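PDB 6CCA: DisA protein from Sorangium cellulosum, which probably transfers methyl groups from S-adenosylmethionine to a polyketide intermediate's alpha carbon, building a gem-dimethyl group on the disorazol assembly line. Local coordinates for residues 222-234 / 295-309. Numbering follows the deposited sequence.
Sequences EGEKITILEVGAG and FSAERFDVVLGANVV
Asp301 and Thr227 illustrate how a side chain can take over backbone pairing where a strand turns a corner. Instead of meeting a carbonyl, Thr227 N donates to Asp301 OD2, 2.9 Å away and nearly straight at 169°, on the anti side of the carboxylate, 25° out of its plane. Asp301 N answers with a 2.8 Å bond to Thr227 O, an acceptor that Val302 N reaches only weakly. A water lies within hydrogen-bonding distance of Lys225 O, Thr227 OG1 and Asp301 OD2, though its two protons cannot serve all three at once; Thr227 OG1 also bonds to Glu254. Lys327 and Arg216 form salt bridges to the two carboxylate oxygens, probably favouring the charged form. Beyond the corner, strands 226-231 and 302-306 run parallel in the Rossmann-like methyltransferase sheet: Leu229 N to Val302 O is 2.9 Å, Leu304 N to Leu229 O 2.8 Å, Val231 N to Leu304 O 2.9 Å. Leu229 CB sits over one Phe300 ring face. On the other side of the sheet, extended Glu230 lies alongside Leu304; its OE1 bonds to Tyr255 and Thr239. Ala306 N donates to a water within hydrogen-bonding distance of Glu230 OE2 and Val231 O.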
loop_
_atom_site.group_PDB
_atom_site.type_symbol
_atom_site.label_atom_id
_atom_site.label_comp_id
_atom_site.label_asym_id
_atom_site.label_seq_id
_atom_site.Cartn_x
_atom_site.Cartn_y
_atom_site.Cartn_z
ATOM N N GLU A 222 5.991 22.484 29.533
ATOM C CA GLU A 222 4.864 22.038 30.330
ATOM C C GLU A 222 3.546 22.163 29.567
ATOM O O GLU A 222 3.230 23.212 29.040
ATOM C CB GLU A 222 4.797 22.895 31.610
ATOM C CG GLU A 222 3.708 22.468 32.597
ATOM C CD GLU A 222 4.195 21.443 33.616
ATOM O OE1 GLU A 222 4.326 20.231 33.288
ATOM O OE2 GLU A 222 4.441 21.861 34.770
ATOM N N GLY A 223 2.780 21.075 29.504
ATOM C CA GLY A 223 1.503 21.058 28.766
ATOM C C GLY A 223 1.622 20.996 27.242
ATOM O O GLY A 223 0.617 20.892 26.548
ATOM N N GLU A 224 2.841 21.097 26.717
ATOM C CA GLU A 224 3.082 20.995 25.284
ATOM C C GLU A 224 2.907 19.525 24.798
ATOM O O GLU A 224 3.306 18.595 25.478
ATOM C CB GLU A 224 4.493 21.488 24.986
ATOM C CG GLU A 224 4.737 21.770 23.515
ATOM C CD GLU A 224 6.190 22.064 23.157
ATOM O OE1 GLU A 224 7.015 22.497 24.015
ATOM O OE2 GLU A 224 6.514 21.862 21.969
ATOM N N LYS A 225 2.317 19.327 23.622
ATOM C CA LYS A 225 2.150 17.977 23.056
ATOM C C LYS A 225 2.833 17.759 21.724
ATOM O O LYS A 225 3.086 18.707 20.989
ATOM C CB LYS A 225 0.677 17.657 22.935
ATOM C CG LYS A 225 0.043 17.609 24.341
ATOM C CD LYS A 225 -1.302 17.008 24.326
ATOM C CE LYS A 225 -1.801 16.958 25.777
ATOM N NZ LYS A 225 -3.253 17.215 25.696
ATOM N N ILE A 226 3.068 16.482 21.432
ATOM C CA ILE A 226 3.484 16.018 20.131
ATOM C C ILE A 226 2.197 15.558 19.425
ATOM O O ILE A 226 1.367 14.895 20.087
ATOM C CB ILE A 226 4.413 14.801 20.231
ATOM C CG1 ILE A 226 5.766 15.137 20.900
ATOM C CG2 ILE A 226 4.673 14.253 18.841
ATOM C CD1 ILE A 226 6.567 16.126 20.118
ATOM N N THR A 227 2.034 15.981 18.162
ATOM C CA THR A 227 0.804 15.750 17.406
ATOM C C THR A 227 1.097 14.924 16.177
ATOM O O THR A 227 1.896 15.332 15.335
ATOM C CB THR A 227 0.165 17.085 16.984
ATOM O OG1 THR A 227 0.036 17.905 18.132
ATOM C CG2 THR A 227 -1.231 16.882 16.441
ATOM N N ILE A 228 0.433 13.770 16.070
ATOM C CA ILE A 228 0.681 12.867 14.945
ATOM C C ILE A 228 -0.596 12.768 14.152
ATOM O O ILE A 228 -1.669 12.697 14.744
ATOM C CB ILE A 228 1.069 11.510 15.498
ATOM C CG1 ILE A 228 2.307 11.648 16.378
ATOM C CG2 ILE A 228 1.153 10.463 14.388
ATOM C CD1 ILE A 228 2.722 10.355 17.076
ATOM N N LEU A 229 -0.495 12.853 12.847
ATOM C CA LEU A 229 -1.637 12.660 11.954
ATOM C C LEU A 229 -1.487 11.342 11.236
ATOM O O LEU A 229 -0.478 11.129 10.610
ATOM C CB LEU A 229 -1.680 13.796 10.962
ATOM C CG LEU A 229 -2.562 13.632 9.715
ATOM C CD1 LEU A 229 -3.988 13.695 10.210
ATOM C CD2 LEU A 229 -2.302 14.737 8.722
ATOM N N GLU A 230 -2.506 10.490 11.271
ATOM C CA GLU A 230 -2.581 9.384 10.377
ATOM C C GLU A 230 -3.576 9.679 9.272
ATOM O O GLU A 230 -4.736 9.984 9.524
ATOM C CB GLU A 230 -2.978 8.086 11.060
ATOM C CG GLU A 230 -2.996 6.923 10.097
ATOM C CD GLU A 230 -3.188 5.543 10.750
ATOM O OE1 GLU A 230 -3.561 5.474 11.956
ATOM O OE2 GLU A 230 -3.019 4.555 9.964
ATOM N N VAL A 231 -3.109 9.571 8.038
ATOM C CA VAL A 231 -3.996 9.705 6.892
ATOM C C VAL A 231 -4.480 8.374 6.419
ATOM O O VAL A 231 -3.770 7.365 6.515
ATOM C CB VAL A 231 -3.321 10.481 5.746
ATOM C CG1 VAL A 231 -3.074 11.928 6.204
ATOM C CG2 VAL A 231 -2.036 9.887 5.356
ATOM N N GLY A 232 -5.683 8.339 5.841
ATOM C CA GLY A 232 -6.155 7.042 5.379
ATOM C C GLY A 232 -6.185 5.933 6.394
ATOM O O GLY A 232 -5.958 4.784 6.048
ATOM N N ALA A 233 -6.563 6.224 7.632
ATOM C CA ALA A 233 -6.642 5.204 8.682
ATOM C C ALA A 233 -7.688 4.098 8.416
ATOM O O ALA A 233 -7.617 3.022 9.053
ATOM C CB ALA A 233 -6.874 5.833 10.037
ATOM N N GLY A 234 -8.664 4.389 7.553
ATOM C CA GLY A 234 -9.588 3.341 7.062
ATOM C C GLY A 234 -10.371 2.897 8.228
ATOM O O GLY A 234 -10.783 3.732 9.024
ATOM N N PHE A 295 -7.921 21.648 9.583
ATOM C CA PHE A 295 -6.514 21.284 9.936
ATOM C C PHE A 295 -5.500 22.431 9.635
ATOM O O PHE A 295 -5.191 22.731 8.459
ATOM C CB PHE A 295 -6.026 20.128 9.084
ATOM C CG PHE A 295 -6.796 18.870 9.289
ATOM C CD1 PHE A 295 -7.942 18.612 8.530
ATOM C CD2 PHE A 295 -6.407 17.967 10.245
ATOM C CE1 PHE A 295 -8.659 17.461 8.743
ATOM C CE2 PHE A 295 -7.143 16.837 10.478
ATOM C CZ PHE A 295 -8.276 16.600 9.735
ATOM N N SER A 296 -4.887 22.968 10.648
ATOM C CA SER A 296 -4.012 24.112 10.408
ATOM C C SER A 296 -2.594 23.772 9.893
ATOM O O SER A 296 -2.061 22.659 10.115
ATOM C CB SER A 296 -3.974 24.959 11.668
ATOM O OG SER A 296 -3.656 24.155 12.757
ATOM N N ALA A 297 -2.013 24.728 9.194
ATOM C CA ALA A 297 -0.638 24.666 8.799
ATOM C C ALA A 297 0.323 24.527 9.965
ATOM O O ALA A 297 0.100 25.105 11.019
ATOM C CB ALA A 297 -0.239 25.944 8.061
ATOM N N GLU A 298 1.351 23.731 9.745
ATOM C CA GLU A 298 2.360 23.346 10.718
ATOM C C GLU A 298 1.868 22.876 12.081
ATOM O O GLU A 298 2.422 23.200 13.072
ATOM C CB GLU A 298 3.468 24.392 10.868
ATOM C CG GLU A 298 3.033 25.622 11.570
ATOM C CD GLU A 298 4.130 26.345 12.337
ATOM O OE1 GLU A 298 5.129 25.785 12.760
ATOM O OE2 GLU A 298 3.914 27.508 12.558
ATOM N N ARG A 299 0.845 22.056 12.063
ATOM C CA ARG A 299 0.279 21.550 13.266
ATOM C C ARG A 299 0.866 20.238 13.734
ATOM O O ARG A 299 0.771 19.907 14.857
ATOM C CB ARG A 299 -1.207 21.353 13.098
ATOM C CG ARG A 299 -1.896 21.887 14.326
ATOM C CD ARG A 299 -3.139 21.170 14.723
ATOM N NE ARG A 299 -3.051 20.700 16.078
ATOM C CZ ARG A 299 -4.087 20.504 16.833
ATOM N NH1 ARG A 299 -5.288 20.780 16.364
ATOM N NH2 ARG A 299 -3.921 20.021 18.030
ATOM N N PHE A 300 1.438 19.507 12.806
ATOM C CA PHE A 300 1.794 18.134 13.023
ATOM C C PHE A 300 3.269 17.880 13.073
ATOM O O PHE A 300 3.964 18.325 12.237
ATOM C CB PHE A 300 1.155 17.276 11.933
ATOM C CG PHE A 300 -0.322 17.254 12.020
ATOM C CD1 PHE A 300 -0.942 16.563 13.009
ATOM C CD2 PHE A 300 -1.071 18.024 11.199
ATOM C CE1 PHE A 300 -2.285 16.588 13.147
ATOM C CE2 PHE A 300 -2.433 18.042 11.321
ATOM C CZ PHE A 300 -3.026 17.321 12.303
ATOM N N ASP A 301 3.684 17.106 14.066
ATOM C CA ASP A 301 5.074 16.709 14.179
ATOM C C ASP A 301 5.364 15.566 13.221
ATOM O O ASP A 301 6.493 15.405 12.755
ATOM C CB ASP A 301 5.325 16.271 15.589
ATOM C CG ASP A 301 5.198 17.447 16.575
ATOM O OD1 ASP A 301 6.200 18.201 16.704
ATOM O OD2 ASP A 301 4.089 17.696 17.065
ATOM N N VAL A 302 4.374 14.695 13.025
ATOM C CA VAL A 302 4.533 13.461 12.188
ATOM C C VAL A 302 3.252 13.260 11.421
ATOM O O VAL A 302 2.162 13.444 11.974
ATOM C CB VAL A 302 4.783 12.170 13.049
ATOM C CG1 VAL A 302 4.980 10.926 12.190
ATOM C CG2 VAL A 302 5.958 12.330 13.970
ATOM N N VAL A 303 3.396 12.912 10.148
ATOM C CA VAL A 303 2.323 12.373 9.371
ATOM C C VAL A 303 2.641 10.929 9.008
ATOM O O VAL A 303 3.706 10.664 8.423
ATOM C CB VAL A 303 2.071 13.164 8.123
ATOM C CG1 VAL A 303 0.981 12.554 7.280
ATOM C CG2 VAL A 303 1.635 14.565 8.442
ATOM N N LEU A 304 1.722 10.015 9.310
ATOM C CA LEU A 304 1.840 8.591 8.996
ATOM C C LEU A 304 0.860 8.213 7.897
ATOM O O LEU A 304 -0.341 8.555 7.948
ATOM C CB LEU A 304 1.478 7.763 10.250
ATOM C CG LEU A 304 1.243 6.267 10.001
ATOM C CD1 LEU A 304 2.575 5.640 9.579
ATOM C CD2 LEU A 304 0.762 5.640 11.281
ATOM N N GLY A 305 1.361 7.515 6.879
ATOM C CA GLY A 305 0.530 7.015 5.765
ATOM C C GLY A 305 0.844 5.566 5.543
ATOM O O GLY A 305 1.917 5.251 5.001
ATOM N N ALA A 306 -0.056 4.685 5.932
ATOM C CA ALA A 306 0.201 3.280 5.818
ATOM C C ALA A 306 -0.534 2.756 4.668
ATOM O O ALA A 306 -1.758 2.481 4.802
ATOM C CB ALA A 306 -0.243 2.598 7.117
ATOM N N ASN A 307 0.146 2.662 3.521
ATOM C CA ASN A 307 -0.327 2.053 2.291
ATOM C C ASN A 307 -1.505 2.814 1.670
ATOM O O ASN A 307 -2.436 2.193 1.184
ATOM C CB ASN A 307 -0.623 0.525 2.433
ATOM C CG ASN A 307 0.679 -0.321 2.447
ATOM O OD1 ASN A 307 1.377 -0.393 1.467
ATOM N ND2 ASN A 307 1.010 -0.951 3.618
ATOM N N VAL A 308 -1.499 4.139 1.789
ATOM C CA VAL A 308 -2.554 4.955 1.300
ATOM C C VAL A 308 -2.126 6.231 0.544
ATOM O O VAL A 308 -2.860 6.720 -0.332
ATOM C CB VAL A 308 -3.441 5.436 2.527
ATOM C CG1 VAL A 308 -4.166 4.251 3.178
ATOM C CG2 VAL A 308 -2.600 6.202 3.573
ATOM N N VAL A 309 -0.914 6.770 0.795
ATOM C CA VAL A 309 -0.567 8.046 0.153
ATOM C C VAL A 309 -0.484 7.920 -1.367
ATOM O O VAL A 309 -0.702 8.928 -2.110
ATOM C CB VAL A 309 0.760 8.637 0.715
ATOM C CG1 VAL A 309 1.243 9.865 -0.042
ATOM C CG2 VAL A 309 0.541 9.055 2.173
HETATM O O HOH W 1 2.185 19.604 18.498
HETATM O O HOH W 2 -2.554 5.009 7.193
HETATM O O HOH W 3 -4.058 2.616 6.826
#